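Local atomic coordinates of protein translation elongation factor 1A (Methanosarcina mazei, PDB entry 3WND), a protein that binds cysteinyl-tRNA(Cys) in its GTP-bound form and probably acts as a translation elongation factor. Residues I197-N202 with V209-V214; E235-Q240 with G256-N261; I267-I272 with V306-E311. One frame throughout, in Å; residues are numbered along the deposited sequence.

Overall arrangement
Contacts 1 and 2 lie in the same antiparallel sheet of the middle domain and meet where strands 207-216 and 254-260 run side by side, Val-210 O to Met-257 N. Both are only partly buried. Contact 1 is a hairpin near the GDP-binding domain, whereas contact 2 lies farther out, with apolar residues on its inner face and charged side chains on its outer one. Both hold their strands by ladders of backbone hydrogen bonds interrupted by a classic bulge. Contact 3, a small buried junction, instead joins the middle domain to the C-terminal one through two turns and a water. Ile-197 and Asp-198 of contact 1 bond directly to its loop, 267-272.

Contact 1: I197-N202 with V209-V214; sequences IDHAFN and VVLGVV
Strands 194-203 and 207-216 form an antiparallel beta hairpin, interrupted by a classic beta bulge where Asp-198 and His-199 both face Leu-211. Leu-211 O accepts two backbone bonds there, from Asp-198 N at 2.7 Å and from His-199 N at 3.2 Å, the first in the carbonyl plane and the second tilted out of it. From His-199 onward the ladder is regular, with hydrogen-bonded pairs His-199 with Leu-211 and Phe-201 with Val-209. An aspartate suits its position because its carboxylate has two basic partners: Asp-198 OD1 accepts a hydrogen bond from His-199 ND1 at 2.6 Å, close to the imidazole plane, while OD2 is salt-bridged to Arg-254. With Ser-48 bonded to NE2, the His-199 ring is fixed at both nitrogens. Phe-201 has CG wedged between its backbone N and carbonyl carbon (chi1 43°), which swings the ring across strand 209-214. Its edge atom CE2 meets Leu-211 CD1 at 3.7 Å, and CE1 rests on Val-209 CG1 at 4.0 Å. On the other face, branched Val-210 fills the space between neighbours, its CB 4.0 Å from Ile-197 CG2 and its CG1 equally far from Ala-200 CB. Gly-212 suits its place opposite Ile-197, where the backbones come close. Strand 254-260 flanks 207-216 on the side away from the hairpin partner, the turn at Gly-270 and Phe-271 bonds to Ile-197, and His-199 and Leu-211 touch Thr-46 of strand 43-47 in the GDP-binding domain.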
# COMPACT_ATOMS: atom_id res chain seq x y z
N ILE A 197 2.70 -10.50 4.20
CA ILE A 197 3.22 -11.20 3.09
C ILE A 197 2.58 -10.83 1.77
O ILE A 197 1.37 -10.80 1.69
CB ILE A 197 2.95 -12.72 3.32
CG1 ILE A 197 3.80 -13.24 4.56
CG2 ILE A 197 3.25 -13.48 2.03
CD1 ILE A 197 3.32 -14.60 5.04
N ASP A 198 3.39 -10.44 0.77
CA ASP A 198 2.75 -10.07 -0.50
C ASP A 198 2.96 -11.15 -1.57
O ASP A 198 2.22 -11.18 -2.58
CB ASP A 198 3.19 -8.66 -1.03
CG ASP A 198 4.64 -8.42 -0.95
OD1 ASP A 198 5.41 -9.04 -1.69
OD2 ASP A 198 5.02 -7.53 -0.20
N HIS A 199 3.97 -12.03 -1.35
CA HIS A 199 4.21 -13.12 -2.33
C HIS A 199 4.75 -14.29 -1.54
O HIS A 199 5.42 -14.14 -0.52
CB HIS A 199 5.26 -12.74 -3.39
CG HIS A 199 4.83 -11.67 -4.29
ND1 HIS A 199 4.94 -10.31 -3.93
CD2 HIS A 199 4.23 -11.70 -5.59
CE1 HIS A 199 4.46 -9.52 -4.99
NE2 HIS A 199 4.05 -10.38 -6.01
N ALA A 200 4.49 -15.50 -2.02
CA ALA A 200 5.01 -16.74 -1.41
C ALA A 200 5.33 -17.67 -2.59
O ALA A 200 4.49 -17.91 -3.48
CB ALA A 200 3.91 -17.41 -0.52
N PHE A 201 6.47 -18.33 -2.51
CA PHE A 201 6.82 -19.35 -3.46
C PHE A 201 7.81 -20.35 -2.96
O PHE A 201 8.45 -20.17 -1.87
CB PHE A 201 7.35 -18.75 -4.75
CG PHE A 201 8.29 -17.63 -4.52
CD1 PHE A 201 9.68 -17.86 -4.32
CD2 PHE A 201 7.80 -16.28 -4.44
CE1 PHE A 201 10.56 -16.78 -4.10
CE2 PHE A 201 8.67 -15.24 -4.24
CZ PHE A 201 10.05 -15.47 -4.05
N ASN A 202 7.88 -21.48 -3.69
CA ASN A 202 8.88 -22.48 -3.35
C ASN A 202 10.20 -22.13 -4.01
O ASN A 202 10.21 -21.76 -5.18
CB ASN A 202 8.43 -23.90 -3.75
CG ASN A 202 8.78 -24.91 -2.69
OD1 ASN A 202 8.50 -24.69 -1.52
ND2 ASN A 202 9.43 -26.01 -3.08
N VAL A 209 9.62 -19.68 0.73
CA VAL A 209 10.08 -18.30 0.85
C VAL A 209 8.85 -17.35 0.75
O VAL A 209 7.93 -17.54 -0.10
CB VAL A 209 11.14 -17.97 -0.23
CG1 VAL A 209 11.47 -16.44 -0.24
CG2 VAL A 209 12.38 -18.84 0.04
N VAL A 210 8.80 -16.33 1.62
CA VAL A 210 7.74 -15.33 1.48
C VAL A 210 8.45 -13.99 1.34
O VAL A 210 9.53 -13.80 1.87
CB VAL A 210 6.79 -15.31 2.69
CG1 VAL A 210 6.01 -16.63 2.78
CG2 VAL A 210 7.53 -14.90 3.96
N LEU A 211 7.82 -13.10 0.59
CA LEU A 211 8.30 -11.70 0.46
C LEU A 211 7.20 -10.88 1.10
O LEU A 211 5.96 -11.13 0.96
CB LEU A 211 8.43 -11.29 -0.99
CG LEU A 211 9.13 -12.31 -1.91
CD1 LEU A 211 9.20 -11.75 -3.31
CD2 LEU A 211 10.51 -12.67 -1.38
N GLY A 212 7.66 -9.81 1.74
CA GLY A 212 6.76 -8.95 2.53
C GLY A 212 7.47 -7.76 3.12
O GLY A 212 8.60 -7.45 2.77
N VAL A 213 6.78 -7.15 4.10
CA VAL A 213 7.33 -5.96 4.74
C VAL A 213 6.98 -6.07 6.19
O VAL A 213 5.87 -6.54 6.55
CB VAL A 213 6.74 -4.66 4.09
CG1 VAL A 213 5.24 -4.61 4.20
CG2 VAL A 213 7.43 -3.41 4.62
N VAL A 214 7.95 -5.71 7.04
CA VAL A 214 7.68 -5.68 8.50
C VAL A 214 6.87 -4.37 8.79
O VAL A 214 7.34 -3.27 8.50
CB VAL A 214 9.00 -5.60 9.27
CG1 VAL A 214 8.77 -5.61 10.81
CG2 VAL A 214 9.92 -6.80 8.88

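Contact 2: E235-Q240 with G256-N261; sequences EIRSIQ and GMRLKN
The guanidinium of Arg-237 lies between two layers: Arg-258 NE sits 4.0 Å above one face, toward its rim, while the opposite face rests on Leu-259 O and Lys-260 CA. Leu-259 O comes over that face, so its nearness to Arg-237 NH2 is not a hydrogen bond. Arg-258 in turn has Arg-237 CB over the centre of its own guanidinium. The two side chains cross at about a right angle, their planes 35° apart, which brings like charges close, NE to NE 4.1 Å. Obliquely to its plane, Arg-258 NH1 reaches Ser-238 OG at 2.8 Å, a weak bond because the N-H points poorly. Both chains bend at chi3; that of Arg-237 leads across to the 256-261 strand, over Leu-259 O and Lys-260. The backbone explains the crowding: Arg-237 and Ser-238 both face Arg-258 in a classic beta bulge, with Arg-237 N giving a bond to Arg-258 O at 2.8 Å. On the same face Glu-235 and Lys-260 run side by side, and Lys-260 NZ meets the syn side of Glu-235 OE1 at 3.1 Å in a salt bridge. The other face is apolar. Flexible Met-257 puts its SD 4.0 Å from Ile-236 CD1 and its CE 3.9 Å from Ile-239 CD1, bridging the two isoleucines. The chemistry is thus split: hydrophobic residues seal the inner face, whereas on the outer one the Glu-235 carboxylate probably offsets part of the positive charge of Lys-260 and the two arginines, whose close NE atoms would be expected to cost some energy.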
# COMPACT_ATOMS: atom_id res chain seq x y z
N GLU A 235 8.86 -21.24 12.00
CA GLU A 235 10.13 -20.64 12.46
C GLU A 235 10.66 -19.90 11.29
O GLU A 235 10.62 -20.42 10.15
CB GLU A 235 11.17 -21.77 12.87
CG GLU A 235 12.59 -21.23 13.21
CD GLU A 235 13.59 -22.36 13.36
OE1 GLU A 235 13.21 -23.57 13.30
OE2 GLU A 235 14.79 -22.03 13.45
N ILE A 236 11.25 -18.72 11.57
CA ILE A 236 11.97 -17.99 10.54
C ILE A 236 13.38 -18.53 10.41
O ILE A 236 14.22 -18.37 11.32
CB ILE A 236 12.00 -16.53 10.92
CG1 ILE A 236 10.51 -16.02 10.97
CG2 ILE A 236 12.85 -15.75 9.87
CD1 ILE A 236 10.41 -14.52 11.27
N ARG A 237 13.65 -19.24 9.30
CA ARG A 237 14.97 -19.82 9.09
C ARG A 237 16.04 -18.83 8.60
O ARG A 237 17.24 -19.04 8.86
CB ARG A 237 14.89 -20.95 8.06
CG ARG A 237 14.15 -22.19 8.46
CD ARG A 237 14.17 -23.31 7.42
NE ARG A 237 13.38 -22.97 6.25
CZ ARG A 237 13.04 -23.83 5.29
NH1 ARG A 237 13.43 -25.04 5.37
NH2 ARG A 237 12.31 -23.39 4.26
N SER A 238 15.65 -17.77 7.83
CA SER A 238 16.63 -16.70 7.48
C SER A 238 15.78 -15.55 7.00
O SER A 238 14.61 -15.72 6.67
CB SER A 238 17.60 -17.13 6.35
OG SER A 238 16.81 -17.51 5.22
N ILE A 239 16.34 -14.36 7.08
CA ILE A 239 15.69 -13.16 6.55
C ILE A 239 16.70 -12.59 5.56
O ILE A 239 17.88 -12.36 5.93
CB ILE A 239 15.45 -12.15 7.71
CG1 ILE A 239 14.65 -12.85 8.87
CG2 ILE A 239 14.73 -10.91 7.17
CD1 ILE A 239 14.33 -11.93 10.05
N GLN A 240 16.20 -12.17 4.40
CA GLN A 240 17.08 -11.52 3.40
C GLN A 240 16.52 -10.09 3.14
O GLN A 240 15.29 -9.92 3.09
CB GLN A 240 17.04 -12.33 2.05
CG GLN A 240 17.76 -13.63 2.14
CD GLN A 240 17.04 -14.80 2.87
OE1 GLN A 240 17.68 -15.42 3.70
NE2 GLN A 240 15.76 -15.15 2.53
N GLY A 256 12.64 -10.86 2.45
CA GLY A 256 12.33 -12.20 1.96
C GLY A 256 12.64 -13.12 3.13
O GLY A 256 13.66 -12.92 3.84
N MET A 257 11.76 -14.06 3.42
CA MET A 257 12.02 -14.95 4.56
C MET A 257 11.84 -16.40 4.19
O MET A 257 10.80 -16.83 3.56
CB MET A 257 11.07 -14.67 5.75
CG MET A 257 11.20 -13.21 6.26
SD MET A 257 9.96 -12.96 7.58
CE MET A 257 10.77 -11.59 8.43
N ARG A 258 12.82 -17.20 4.64
CA ARG A 258 12.71 -18.68 4.49
C ARG A 258 11.98 -19.14 5.71
O ARG A 258 12.41 -18.86 6.87
CB ARG A 258 14.11 -19.28 4.41
CG ARG A 258 14.19 -20.39 3.41
CD ARG A 258 15.65 -20.60 2.99
NE ARG A 258 16.39 -21.51 3.87
CZ ARG A 258 17.48 -21.19 4.60
NH1 ARG A 258 18.01 -19.92 4.62
NH2 ARG A 258 18.03 -22.13 5.33
N LEU A 259 10.87 -19.84 5.52
CA LEU A 259 10.05 -20.30 6.67
C LEU A 259 10.14 -21.85 6.76
O LEU A 259 10.07 -22.57 5.75
CB LEU A 259 8.56 -19.96 6.41
CG LEU A 259 8.26 -18.46 6.15
CD1 LEU A 259 6.74 -18.37 6.04
CD2 LEU A 259 8.92 -17.57 7.20
N LYS A 260 10.23 -22.32 8.00
CA LYS A 260 10.05 -23.76 8.37
C LYS A 260 8.63 -24.03 8.90
O LYS A 260 8.00 -23.19 9.66
CB LYS A 260 11.13 -24.22 9.41
CG LYS A 260 11.21 -25.78 9.58
CD LYS A 260 12.10 -26.28 10.73
CE LYS A 260 13.51 -25.73 10.69
NZ LYS A 260 14.25 -26.12 11.94
N ASN A 261 8.09 -25.19 8.50
CA ASN A 261 6.83 -25.74 8.98
C ASN A 261 5.63 -25.28 8.20
O ASN A 261 4.46 -25.44 8.64
CB ASN A 261 6.63 -25.58 10.51
CG ASN A 261 5.69 -26.61 11.08
OD1 ASN A 261 5.77 -27.81 10.77
ND2 ASN A 261 4.80 -26.15 11.95

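Contact 3: I267-I272 with V306-E311; sequences IERGFI and VGLQSE
Arg-269 and Leu-308 cross at about a right angle: the aliphatic CG of the arginine lies 3.7 Å from Leu-308 CB and 3.5 Å from Leu-308 O. With CG of Arg-269 anti to the backbone N (chi1 174°), the methylenes pass over the leucine and the guanidinium travels on to Asp-49, with which NH1 makes a salt bridge, while NE bonds to Asp-198 O. An arginine suits this place because its stem is apolar enough to pack and its chain long enough for the guanidinium to reach the nucleotide-binding domain. Gly-270 meets the same carbon, its CA also 3.7 Å from Leu-308 CB. Glycine suits this place: its CA packs directly against Gln-309 CG, and its backbone angles (phi 112°) are ones glycine adopts readily. Gln-309 extends alongside, its amide carbon CD 3.3 Å from Gly-270 O. The amide is held from elsewhere: NE2 bonds to Ala-345 O and, weakly at 3.3 Å, to Val-306 O of its own turn. A water joins the backbones, donating to Gly-270 O at 2.8 Å and accepting from Leu-308 N at 3.0 Å, so two buried polar groups that do not meet directly are both satisfied. Two turns face each other: type II from Glu-268 to Phe-271, and type II' from Val-306 to Gln-309, where Gly-307 tolerates the positive phi. Leu-308 also touches Asn-82 and Ile-83 of helix 74-83. This is a junction of all three domains, consistent with the three-domain build of EF-Tu- and SelB-like factors.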
# COMPACT_ATOMS: atom_id res chain seq x y z
N ILE A 267 0.09 -20.60 1.47
CA ILE A 267 0.20 -19.17 1.82
C ILE A 267 -0.33 -18.35 0.66
O ILE A 267 0.08 -18.58 -0.48
CB ILE A 267 1.68 -18.79 2.13
CG1 ILE A 267 2.18 -19.73 3.27
CG2 ILE A 267 1.76 -17.32 2.48
CD1 ILE A 267 3.60 -19.34 3.77
N GLU A 268 -1.10 -17.30 0.99
CA GLU A 268 -1.54 -16.31 -0.03
C GLU A 268 -1.08 -14.88 0.37
O GLU A 268 -0.77 -14.60 1.58
CB GLU A 268 -3.11 -16.36 -0.11
CG GLU A 268 -3.69 -17.71 -0.56
CD GLU A 268 -3.23 -18.18 -1.98
OE1 GLU A 268 -2.95 -17.33 -2.89
OE2 GLU A 268 -3.23 -19.37 -2.22
N ARG A 269 -0.96 -14.00 -0.63
CA ARG A 269 -0.84 -12.61 -0.30
C ARG A 269 -1.91 -12.20 0.76
O ARG A 269 -3.09 -12.54 0.62
CB ARG A 269 -1.04 -11.73 -1.55
CG ARG A 269 -1.07 -10.23 -1.23
CD ARG A 269 -1.31 -9.38 -2.46
NE ARG A 269 -0.20 -9.63 -3.35
CZ ARG A 269 -0.18 -9.16 -4.60
NH1 ARG A 269 -1.11 -8.28 -5.00
NH2 ARG A 269 0.83 -9.47 -5.37
N GLY A 270 -1.52 -11.50 1.82
CA GLY A 270 -2.53 -11.16 2.79
C GLY A 270 -2.32 -11.88 4.13
O GLY A 270 -2.84 -11.45 5.17
N PHE A 271 -1.57 -12.97 4.09
CA PHE A 271 -1.26 -13.68 5.33
C PHE A 271 -0.32 -12.84 6.14
O PHE A 271 0.42 -11.97 5.59
CB PHE A 271 -0.59 -15.05 4.95
CG PHE A 271 -1.60 -16.13 4.60
CD1 PHE A 271 -2.78 -15.84 3.90
CD2 PHE A 271 -1.36 -17.46 4.97
CE1 PHE A 271 -3.70 -16.88 3.57
CE2 PHE A 271 -2.27 -18.46 4.63
CZ PHE A 271 -3.42 -18.21 3.97
N ILE A 272 -0.30 -13.06 7.43
CA ILE A 272 0.48 -12.26 8.35
C ILE A 272 1.32 -13.18 9.23
O ILE A 272 0.82 -14.22 9.75
CB ILE A 272 -0.48 -11.48 9.32
CG1 ILE A 272 -1.35 -10.48 8.48
CG2 ILE A 272 0.34 -10.66 10.32
CD1 ILE A 272 -2.49 -9.85 9.32
N VAL A 306 -8.40 -5.45 3.78
CA VAL A 306 -7.75 -5.22 5.06
C VAL A 306 -6.38 -5.82 4.91
O VAL A 306 -6.23 -6.93 4.41
CB VAL A 306 -8.56 -5.74 6.27
CG1 VAL A 306 -8.66 -7.26 6.23
CG2 VAL A 306 -7.95 -5.24 7.61
N GLY A 307 -5.35 -5.07 5.33
CA GLY A 307 -3.99 -5.53 5.07
C GLY A 307 -3.81 -5.76 3.56
O GLY A 307 -4.15 -4.87 2.74
N LEU A 308 -3.30 -6.96 3.19
CA LEU A 308 -3.12 -7.27 1.77
C LEU A 308 -4.16 -8.31 1.33
O LEU A 308 -3.95 -9.07 0.36
CB LEU A 308 -1.68 -7.75 1.51
CG LEU A 308 -0.60 -6.83 2.09
CD1 LEU A 308 0.72 -7.43 1.64
CD2 LEU A 308 -0.70 -5.37 1.59
N GLN A 309 -5.28 -8.33 2.06
CA GLN A 309 -6.41 -9.26 1.73
C GLN A 309 -7.54 -8.46 1.03
O GLN A 309 -7.74 -7.25 1.27
CB GLN A 309 -6.90 -9.92 3.00
CG GLN A 309 -5.87 -10.80 3.65
CD GLN A 309 -6.15 -10.99 5.17
OE1 GLN A 309 -6.28 -12.13 5.65
NE2 GLN A 309 -6.18 -9.89 5.92
N SER A 310 -8.31 -9.16 0.18
CA SER A 310 -9.41 -8.50 -0.49
C SER A 310 -10.45 -9.52 -0.84
O SER A 310 -10.16 -10.41 -1.68
CB SER A 310 -8.94 -7.82 -1.79
OG SER A 310 -8.21 -8.71 -2.64
N GLU A 311 -11.67 -9.39 -0.29
CA GLU A 311 -12.70 -10.42 -0.54
C GLU A 311 -14.07 -9.77 -0.61
O GLU A 311 -14.29 -8.72 0.08
CB GLU A 311 -12.65 -11.36 0.63
CG GLU A 311 -11.30 -12.14 0.77
CD GLU A 311 -10.84 -12.98 -0.47
OE1 GLU A 311 -11.65 -13.29 -1.36
OE2 GLU A 311 -9.62 -13.38 -0.58
O HOH W 1 -3.11 -8.74 5.59